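UPF0678 fatty acid-binding protein-like protein ERS007657_00996 (Mycobacterium tuberculosis, PDB 6R3W) binds heme b in a wide surface cleft of a ten-stranded antiparallel beta-barrel and probably isomerises peroxynitrite to nitrate, thereby scavenging it. Local coordinates at residues L9-G17 with Y97-L106. Sequence-based numbering, arbitrary orientation.
Sequences LQALSPLLG and YSVTGDVIEL
The 3-10 segment that closes one end of the beta-barrel, away from the heme, presses Ala11, Leu12, Pro14 and Leu15 against Tyr97, Val99, Ile104 and Leu106 of a hairpin. Leu12 CD2 sits over the face of the Tyr97 ring, 4.0 Å from its centroid and 8° off the normal, a CH-pi contact. The same methyl meets Ile104 CG2 and Leu106 CD2 while CD1 reaches Tyr97 CE2 at 4.1 Å, so the fork of leucine suits this buried spot. Ala11, small enough to let the backbone come near, sets CB 3.7 Å from Tyr97 CE1 and also touches Val99 CG2. Strands 89-100 and 103-118 form the hairpin, joined by a type II' turn whose Gly101 accepts a positive phi. In this calycin-clan barrel the segment leads into the GXWXGXG motif, whose Trp19 donates through NE1 to Leu15 O just before it. The extended CG1-CD1 arm of Ile104 (chi2 162°) delivers CD1 to Leu15 CD1 and to the compact apolar ring of Pro14, at CG, both at 3.8 Å. A water 2.8 Å from Tyr97 OH accepts a weak hydrogen bond from Ala11 N; the hydroxyl is also hydrogen-bonded to Gly77 N.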
ATOM      1  N   LEU A   9      12.064  13.133   3.250  1.00  9.40           N
ATOM      2  CA  LEU A   9      11.095  12.690   2.204  1.00  9.84           C
ATOM      3  C   LEU A   9      11.583  12.982   0.774  1.00 10.11           C
ATOM      4  O   LEU A   9      10.828  12.690  -0.152  1.00 11.25           O
ATOM      5  CB  LEU A   9       9.757  13.376   2.442  1.00  9.90           C
ATOM      6  CG  LEU A   9       9.061  13.035   3.746  1.00 11.37           C
ATOM      7  CD1 LEU A   9       7.695  13.653   3.786  1.00 13.51           C
ATOM      8  CD2 LEU A   9       8.960  11.549   3.955  1.00 13.59           C
ATOM      9  N   GLN A  10      12.726  13.630   0.585  1.00  9.90           N
ATOM     10  CA  GLN A  10      13.143  14.114  -0.766  1.00 10.01           C
ATOM     11  C   GLN A  10      13.004  12.992  -1.817  1.00  9.72           C
ATOM     12  O   GLN A  10      12.457  13.261  -2.907  1.00 10.26           O
ATOM     13  CB  GLN A  10      14.574  14.658  -0.690  1.00 12.15           C
ATOM     14  CG  GLN A  10      15.117  15.201  -2.006  1.00 13.02           C
ATOM     15  CD  GLN A  10      14.375  16.405  -2.539  1.00 15.08           C
ATOM     16  OE1 GLN A  10      13.813  17.227  -1.785  1.00 16.22           O
ATOM     17  NE2 GLN A  10      14.478  16.605  -3.846  1.00 15.86           N
ATOM     18  N   ALA A  11      13.539  11.823  -1.551  1.00  9.55           N
ATOM     19  CA  ALA A  11      13.542  10.735  -2.555  1.00  9.66           C
ATOM     20  C   ALA A  11      12.103  10.373  -2.950  1.00  9.90           C
ATOM     21  O   ALA A  11      11.909   9.849  -4.051  1.00 10.41           O
ATOM     22  CB  ALA A  11      14.270   9.526  -2.023  1.00 10.32           C
ATOM     23  N   LEU A  12      11.174  10.490  -2.014  1.00  9.73           N
ATOM     24  CA  LEU A  12       9.779  10.032  -2.202  1.00  9.83           C
ATOM     25  C   LEU A  12       8.875  11.181  -2.674  1.00  9.77           C
ATOM     26  O   LEU A  12       7.662  10.960  -2.805  1.00 11.35           O
ATOM     27  CB  LEU A  12       9.256   9.401  -0.919  1.00  9.84           C
ATOM     28  CG  LEU A  12      10.048   8.182  -0.424  1.00 10.82           C
ATOM     29  CD1 LEU A  12       9.383   7.561   0.775  1.00 12.89           C
ATOM     30  CD2 LEU A  12      10.214   7.144  -1.526  1.00 11.59           C
ATOM     31  N   SER A  13       9.445  12.344  -3.005  1.00 10.01           N
ATOM     32  CA  SER A  13       8.609  13.478  -3.465  1.00 12.86           C
ATOM     33  C   SER A  13       7.757  13.083  -4.680  1.00 11.42           C
ATOM     34  O   SER A  13       6.616  13.550  -4.785  1.00 11.95           O
ATOM     35  CB  SER A  13       9.434  14.743  -3.694  1.00 14.74           C
ATOM     36  OG  SER A  13      10.308  14.634  -4.814  1.00 16.25           O
ATOM     37  N   PRO A  14       8.210  12.189  -5.599  1.00 11.24           N
ATOM     38  CA  PRO A  14       7.356  11.833  -6.733  1.00 11.78           C
ATOM     39  C   PRO A  14       6.036  11.133  -6.336  1.00 10.33           C
ATOM     40  O   PRO A  14       5.149  11.048  -7.162  1.00 11.23           O
ATOM     41  CB  PRO A  14       8.244  10.892  -7.573  1.00 12.28           C
ATOM     42  CG  PRO A  14       9.645  11.404  -7.300  1.00 12.71           C
ATOM     43  CD  PRO A  14       9.606  11.715  -5.811  1.00 12.39           C
ATOM     44  N   LEU A  15       5.945  10.602  -5.127  1.00 10.01           N
ATOM     45  CA  LEU A  15       4.698   9.935  -4.701  1.00  9.50           C
ATOM     46  C   LEU A  15       3.597  10.974  -4.455  1.00  9.87           C
ATOM     47  O   LEU A  15       2.413  10.623  -4.529  1.00  9.84           O
ATOM     48  CB  LEU A  15       4.952   9.107  -3.437  1.00 10.20           C
ATOM     49  CG  LEU A  15       5.513   7.696  -3.627  1.00  9.91           C
ATOM     50  CD1 LEU A  15       6.886   7.717  -4.278  1.00 12.37           C
ATOM     51  CD2 LEU A  15       5.559   6.972  -2.284  1.00 11.86           C
ATOM     52  N   LEU A  16       3.959  12.189  -4.085  1.00  9.88           N
ATOM     53  CA  LEU A  16       2.962  13.201  -3.689  1.00 10.94           C
ATOM     54  C   LEU A  16       1.954  13.409  -4.822  1.00 10.94           C
ATOM     55  O   LEU A  16       2.374  13.608  -5.981  1.00 12.87           O
ATOM     56  CB  LEU A  16       3.667  14.504  -3.352  1.00 11.63           C
ATOM     57  CG  LEU A  16       4.483  14.490  -2.065  1.00 13.76           C
ATOM     58  CD1 LEU A  16       5.364  15.727  -1.984  1.00 15.15           C
ATOM     59  CD2 LEU A  16       3.582  14.394  -0.842  1.00 13.95           C
ATOM     60  N   GLY A  17       0.687  13.484  -4.465  1.00 10.74           N
ATOM     61  CA  GLY A  17      -0.413  13.755  -5.382  1.00 12.40           C
ATOM     62  C   GLY A  17      -1.439  12.638  -5.412  1.00 10.79           C
ATOM     63  O   GLY A  17      -1.516  11.829  -4.448  1.00 11.33           O
ATOM     64  N   TYR A  97      13.796   1.334   0.242  1.00  8.66           N
ATOM     65  CA  TYR A  97      13.574   1.780  -1.137  1.00  8.85           C
ATOM     66  C   TYR A  97      14.882   2.208  -1.775  1.00  9.14           C
ATOM     67  O   TYR A  97      15.883   2.462  -1.083  1.00 10.30           O
ATOM     68  CB  TYR A  97      12.544   2.900  -1.189  1.00  9.68           C
ATOM     69  CG  TYR A  97      12.932   4.129  -0.416  1.00  9.70           C
ATOM     70  CD1 TYR A  97      13.712   5.123  -0.991  1.00  9.70           C
ATOM     71  CD2 TYR A  97      12.534   4.290   0.895  1.00 10.53           C
ATOM     72  CE1 TYR A  97      14.076   6.251  -0.279  1.00 10.79           C
ATOM     73  CE2 TYR A  97      12.839   5.435   1.600  1.00 10.85           C
ATOM     74  CZ  TYR A  97      13.641   6.411   1.023  1.00 10.39           C
ATOM     75  OH  TYR A  97      14.036   7.490   1.765  1.00 13.35           O
ATOM     76  N   SER A  98      14.836   2.280  -3.099  1.00  9.47           N
ATOM     77  CA  SER A  98      15.947   2.748  -3.936  1.00 11.29           C
ATOM     78  C   SER A  98      15.403   3.645  -5.028  1.00 11.52           C
ATOM     79  O   SER A  98      14.245   3.486  -5.444  1.00 13.45           O
ATOM     80  CB  SER A  98      16.699   1.603  -4.527  1.00 14.52           C
ATOM     81  OG  SER A  98      15.879   0.906  -5.440  1.00 18.74           O
ATOM     82  N   VAL A  99      16.212   4.595  -5.424  1.00 10.40           N
ATOM     83  CA  VAL A  99      15.944   5.515  -6.553  1.00 11.40           C
ATOM     84  C   VAL A  99      16.884   5.160  -7.689  1.00 11.53           C
ATOM     85  O   VAL A  99      18.122   5.182  -7.478  1.00 14.12           O
ATOM     86  CB  VAL A  99      16.127   6.975  -6.134  1.00 12.00           C
ATOM     87  CG1 VAL A  99      15.917   7.928  -7.302  1.00 15.20           C
ATOM     88  CG2 VAL A  99      15.217   7.356  -4.966  1.00 14.09           C
ATOM     89  N   THR A 100      16.322   4.862  -8.851  1.00 12.53           N
ATOM     90  CA  THR A 100      17.086   4.641 -10.096  1.00 13.24           C
ATOM     91  C   THR A 100      16.530   5.573 -11.172  1.00 13.62           C
ATOM     92  O   THR A 100      15.541   5.211 -11.825  1.00 13.19           O
ATOM     93  CB  THR A 100      17.066   3.163 -10.504  1.00 16.00           C
ATOM     94  OG1 THR A 100      17.384   2.352  -9.370  1.00 15.51           O
ATOM     95  CG2 THR A 100      18.039   2.843 -11.615  1.00 16.83           C
ATOM     96  N   GLY A 101      17.067   6.787 -11.264  1.00 13.18           N
ATOM     97  CA  GLY A 101      16.447   7.850 -12.068  1.00 13.41           C
ATOM     98  C   GLY A 101      14.990   8.049 -11.712  1.00 11.70           C
ATOM     99  O   GLY A 101      14.691   8.278 -10.540  1.00 13.16           O
ATOM    100  N   ASP A 102      14.100   7.957 -12.695  1.00 13.06           N
ATOM    101  CA  ASP A 102      12.653   8.251 -12.523  1.00 13.32           C
ATOM    102  C   ASP A 102      11.934   7.028 -11.948  1.00 13.17           C
ATOM    103  O   ASP A 102      10.717   7.063 -11.896  1.00 13.09           O
ATOM    104  CB  ASP A 102      12.001   8.708 -13.834  1.00 17.90           C
ATOM    105  CG  ASP A 102      12.351  10.120 -14.241  1.00 23.82           C
ATOM    106  OD1 ASP A 102      12.322  11.015 -13.357  1.00 30.04           O
ATOM    107  OD2 ASP A 102      12.595  10.321 -15.444  1.00 34.37           O
ATOM    108  N   VAL A 103      12.672   6.002 -11.536  1.00 11.28           N
ATOM    109  CA  VAL A 103      12.064   4.791 -10.923  1.00 10.97           C
ATOM    110  C   VAL A 103      12.381   4.758  -9.429  1.00 10.25           C
ATOM    111  O   VAL A 103      13.559   4.735  -9.063  1.00 13.81           O
ATOM    112  CB  VAL A 103      12.531   3.513 -11.617  1.00 11.10           C
ATOM    113  CG1 VAL A 103      12.004   2.278 -10.906  1.00 12.17           C
ATOM    114  CG2 VAL A 103      12.129   3.514 -13.082  1.00 13.25           C
ATOM    115  N   ILE A 104      11.344   4.638  -8.613  1.00  9.59           N
ATOM    116  CA  ILE A 104      11.456   4.333  -7.170  1.00  9.83           C
ATOM    117  C   ILE A 104      10.920   2.929  -6.972  1.00  9.99           C
ATOM    118  O   ILE A 104       9.791   2.675  -7.389  1.00 10.62           O
ATOM    119  CB  ILE A 104      10.675   5.343  -6.308  1.00 10.58           C
ATOM    120  CG1 ILE A 104      11.172   6.767  -6.506  1.00 11.62           C
ATOM    121  CG2 ILE A 104      10.710   4.943  -4.842  1.00 13.59           C
ATOM    122  CD1 ILE A 104      10.194   7.817  -6.048  1.00 13.40           C
ATOM    123  N   GLU A 105      11.669   2.093  -6.275  1.00  9.47           N
ATOM    124  CA  GLU A 105      11.217   0.751  -5.882  1.00  9.23           C
ATOM    125  C   GLU A 105      11.166   0.703  -4.369  1.00  9.94           C
ATOM    126  O   GLU A 105      12.208   0.932  -3.731  1.00 11.35           O
ATOM    127  CB  GLU A 105      12.125  -0.316  -6.469  1.00 11.10           C
ATOM    128  CG  GLU A 105      12.031  -0.385  -7.979  1.00 15.30           C
ATOM    129  CD  GLU A 105      13.083  -1.239  -8.634  1.00 21.30           C
ATOM    130  OE1 GLU A 105      14.264  -0.837  -8.619  1.00 26.78           O
ATOM    131  OE2 GLU A 105      12.711  -2.242  -9.233  1.00 30.94           O
ATOM    132  N   LEU A 106       9.993   0.379  -3.817  1.00  7.89           N
ATOM    133  CA  LEU A 106       9.820   0.182  -2.369  1.00  7.73           C
ATOM    134  C   LEU A 106       9.477  -1.280  -2.111  1.00  7.33           C
ATOM    135  O   LEU A 106       8.613  -1.842  -2.816  1.00  8.82           O
ATOM    136  CB  LEU A 106       8.715   1.078  -1.824  1.00 10.14           C
ATOM    137  CG  LEU A 106       8.877   2.566  -2.030  1.00 10.11           C
ATOM    138  CD1 LEU A 106       7.976   3.048  -3.145  1.00 14.15           C
ATOM    139  CD2 LEU A 106       8.571   3.304  -0.745  1.00 13.54           C
TER
HETATM  140  O   HOH W   1      13.002  10.031   1.107  1.00 35.81           O